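Local coordinates for protein tfiid TBP associated factor 62 (Drosophila melanogaster, PDB 1TAF) that serves, through its histone-fold domain, as a heterodimerizing subunit of TFIID, the general transcription factor that mediates promoter responses to activators and repressors, at residues L2-I7 against V36-K41. Numbering follows the deposited sequence.
Sequences LYGSSI and VSIKLK
Lys41 reaches out from the long helix 26-53 into the bend of the N-terminal loop and shows how one ammonium group can grip two carbonyls of a loop without regular secondary structure, which probably helps to fix its bend. Its NZ donates to two backbone carbonyls, Tyr3 O at 3.0 Å and Ser5 O at 2.7 Å. Both bonds lie in the carbonyl planes, and the second falls on a lone pair of Ser5 O (C=O...N angle 142°). The lysine chain runs nearly extended as far as CE and then bends at chi4 (-91°), which turns NZ between the two acceptors. Gly4 lies between the two acceptor residues, and its backbone angles would press any CB against the carbonyl O of Tyr3, which by itself calls for glycine.

A second polar link joins the backbone of the loop to a helix side chain: Ile7 N donates to Ser37 OG at 2.8 Å. Ser37 OG stands beside its own backbone N (chi1 -60°), where it can hydrogen-bond to Ala33 O one turn back while it accepts from Ile7 N.

Apolar contacts flank these bonds. Leu2 lays CD1 3.7 Å from Ile38 CG1, while its CD2 packs against the aliphatic Lys41 CE, the two side chains running past each other in opposite directions. Farther along, Ile7 CG1 meets Leu40 CD1 at 3.8 Å, their side chains crossing at roughly a right angle, and Ile7 CB faces Val36 CG1. Ile7, Val36 and Leu40 also pack on the chain of another protein. The N-terminal arm thus folds back over the central helix of a histone fold, close to its heterodimer interface.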
ATOM      1  N   LEU B   2     -16.812  14.006 -15.899  1.00 37.43           N
ATOM      2  CA  LEU B   2     -16.413  15.067 -14.977  1.00 34.89           C
ATOM      3  C   LEU B   2     -16.785  16.470 -15.433  1.00 33.12           C
ATOM      4  O   LEU B   2     -16.687  16.795 -16.614  1.00 33.97           O
ATOM      5  CB  LEU B   2     -14.899  15.015 -14.730  1.00 35.63           C
ATOM      6  CG  LEU B   2     -14.358  14.262 -13.512  1.00 35.42           C
ATOM      7  CD1 LEU B   2     -12.842  14.319 -13.518  1.00 33.90           C
ATOM      8  CD2 LEU B   2     -14.892  14.887 -12.236  1.00 36.20           C
ATOM      9  N   TYR B   3     -17.274  17.275 -14.498  1.00 29.90           N
ATOM     10  CA  TYR B   3     -17.597  18.659 -14.789  1.00 26.16           C
ATOM     11  C   TYR B   3     -16.385  19.428 -14.273  1.00 24.04           C
ATOM     12  O   TYR B   3     -15.634  18.930 -13.424  1.00 19.49           O
ATOM     13  CB  TYR B   3     -18.855  19.114 -14.056  1.00 29.61           C
ATOM     14  CG  TYR B   3     -20.137  18.414 -14.476  1.00 33.49           C
ATOM     15  CD1 TYR B   3     -20.402  18.116 -15.818  1.00 35.63           C
ATOM     16  CD2 TYR B   3     -21.101  18.075 -13.525  1.00 35.05           C
ATOM     17  CE1 TYR B   3     -21.605  17.495 -16.197  1.00 36.63           C
ATOM     18  CE2 TYR B   3     -22.297  17.464 -13.885  1.00 36.19           C
ATOM     19  CZ  TYR B   3     -22.550  17.176 -15.216  1.00 38.08           C
ATOM     20  OH  TYR B   3     -23.762  16.594 -15.548  1.00 37.88           O
ATOM     21  N   GLY B   4     -16.169  20.620 -14.812  1.00 20.98           N
ATOM     22  CA  GLY B   4     -15.037  21.412 -14.390  1.00 19.01           C
ATOM     23  C   GLY B   4     -13.783  20.985 -15.113  1.00 16.05           C
ATOM     24  O   GLY B   4     -13.845  20.247 -16.089  1.00 18.07           O
ATOM     25  N   SER B   5     -12.638  21.438 -14.619  1.00 13.42           N
ATOM     26  CA  SER B   5     -11.361  21.122 -15.229  1.00 12.85           C
ATOM     27  C   SER B   5     -10.771  19.767 -14.837  1.00 13.28           C
ATOM     28  O   SER B   5     -11.090  19.191 -13.798  1.00 12.42           O
ATOM     29  CB  SER B   5     -10.365  22.225 -14.916  1.00 11.42           C
ATOM     30  OG  SER B   5     -10.890  23.478 -15.310  1.00 12.52           O
ATOM     31  N   SER B   6      -9.880  19.272 -15.680  1.00 13.72           N
ATOM     32  CA  SER B   6      -9.230  18.011 -15.418  1.00 12.22           C
ATOM     33  C   SER B   6      -7.878  17.954 -16.102  1.00 10.38           C
ATOM     34  O   SER B   6      -7.637  18.641 -17.090  1.00 10.29           O
ATOM     35  CB  SER B   6     -10.116  16.854 -15.879  1.00 15.43           C
ATOM     36  OG  SER B   6     -10.358  16.924 -17.263  1.00 20.42           O
ATOM     37  N   ILE B   7      -6.973  17.193 -15.508  1.00 10.73           N
ATOM     38  CA  ILE B   7      -5.634  16.997 -16.043  1.00 13.40           C
ATOM     39  C   ILE B   7      -5.786  16.242 -17.364  1.00 13.34           C
ATOM     40  O   ILE B   7      -6.634  15.360 -17.487  1.00 13.29           O
ATOM     41  CB  ILE B   7      -4.773  16.178 -15.034  1.00 15.27           C
ATOM     42  CG1 ILE B   7      -4.528  16.996 -13.749  1.00 15.55           C
ATOM     43  CG2 ILE B   7      -3.469  15.723 -15.674  1.00 16.41           C
ATOM     44  CD1 ILE B   7      -3.751  18.316 -13.954  1.00 11.92           C
ATOM     45  N   VAL B  36      -7.117  11.016 -11.364  1.00  7.04           N
ATOM     46  CA  VAL B  36      -6.300  11.969 -10.625  1.00  7.76           C
ATOM     47  C   VAL B  36      -7.000  13.322 -10.461  1.00  6.82           C
ATOM     48  O   VAL B  36      -6.834  13.989  -9.440  1.00  6.57           O
ATOM     49  CB  VAL B  36      -4.881  12.149 -11.243  1.00  9.46           C
ATOM     50  CG1 VAL B  36      -4.913  13.060 -12.479  1.00 10.37           C
ATOM     51  CG2 VAL B  36      -3.925  12.705 -10.175  1.00  9.42           C
ATOM     52  N   SER B  37      -7.800  13.705 -11.452  1.00  6.37           N
ATOM     53  CA  SER B  37      -8.541  14.958 -11.403  1.00  5.82           C
ATOM     54  C   SER B  37      -9.615  14.869 -10.332  1.00  7.94           C
ATOM     55  O   SER B  37      -9.885  15.849  -9.642  1.00  7.36           O
ATOM     56  CB  SER B  37      -9.167  15.245 -12.752  1.00  4.67           C
ATOM     57  OG  SER B  37      -8.147  15.339 -13.716  1.00  5.26           O
ATOM     58  N   ILE B  38     -10.217  13.688 -10.187  1.00  7.48           N
ATOM     59  CA  ILE B  38     -11.239  13.470  -9.166  1.00  7.75           C
ATOM     60  C   ILE B  38     -10.591  13.560  -7.784  1.00  8.22           C
ATOM     61  O   ILE B  38     -11.175  14.123  -6.852  1.00  7.91           O
ATOM     62  CB  ILE B  38     -11.923  12.093  -9.331  1.00  8.54           C
ATOM     63  CG1 ILE B  38     -12.872  12.123 -10.533  1.00  8.82           C
ATOM     64  CG2 ILE B  38     -12.672  11.704  -8.058  1.00  7.62           C
ATOM     65  CD1 ILE B  38     -13.410  10.745 -10.923  1.00 10.76           C
ATOM     66  N   LYS B  39      -9.383  13.001  -7.672  1.00  7.99           N
ATOM     67  CA  LYS B  39      -8.603  13.012  -6.433  1.00  9.37           C
ATOM     68  C   LYS B  39      -8.209  14.436  -6.070  1.00  7.92           C
ATOM     69  O   LYS B  39      -8.295  14.836  -4.904  1.00  9.99           O
ATOM     70  CB  LYS B  39      -7.349  12.163  -6.596  1.00 11.57           C
ATOM     71  CG  LYS B  39      -7.529  10.716  -6.243  1.00 17.41           C
ATOM     72  CD  LYS B  39      -7.285  10.526  -4.752  1.00 25.82           C
ATOM     73  CE  LYS B  39      -7.411   9.064  -4.321  1.00 26.59           C
ATOM     74  NZ  LYS B  39      -6.940   8.895  -2.906  1.00 28.42           N
ATOM     75  N   LEU B  40      -7.776  15.196  -7.067  1.00  5.74           N
ATOM     76  CA  LEU B  40      -7.390  16.594  -6.868  1.00  7.70           C
ATOM     77  C   LEU B  40      -8.553  17.434  -6.318  1.00  9.29           C
ATOM     78  O   LEU B  40      -8.369  18.237  -5.397  1.00  9.64           O
ATOM     79  CB  LEU B  40      -6.893  17.201  -8.183  1.00  7.10           C
ATOM     80  CG  LEU B  40      -5.473  16.822  -8.591  1.00  6.74           C
ATOM     81  CD1 LEU B  40      -5.226  17.259 -10.030  1.00  6.96           C
ATOM     82  CD2 LEU B  40      -4.469  17.477  -7.648  1.00  7.70           C
ATOM     83  N   LYS B  41      -9.747  17.240  -6.879  1.00  6.92           N
ATOM     84  CA  LYS B  41     -10.933  17.973  -6.438  1.00  6.41           C
ATOM     85  C   LYS B  41     -11.271  17.596  -4.992  1.00  6.04           C
ATOM     86  O   LYS B  41     -11.611  18.467  -4.199  1.00  6.32           O
ATOM     87  CB  LYS B  41     -12.102  17.714  -7.389  1.00  5.64           C
ATOM     88  CG  LYS B  41     -11.881  18.277  -8.818  1.00  7.10           C
ATOM     89  CD  LYS B  41     -12.853  17.624  -9.798  1.00 10.48           C
ATOM     90  CE  LYS B  41     -12.485  17.842 -11.274  1.00 15.07           C
ATOM     91  NZ  LYS B  41     -13.077  19.051 -11.925  1.00 10.17           N
TER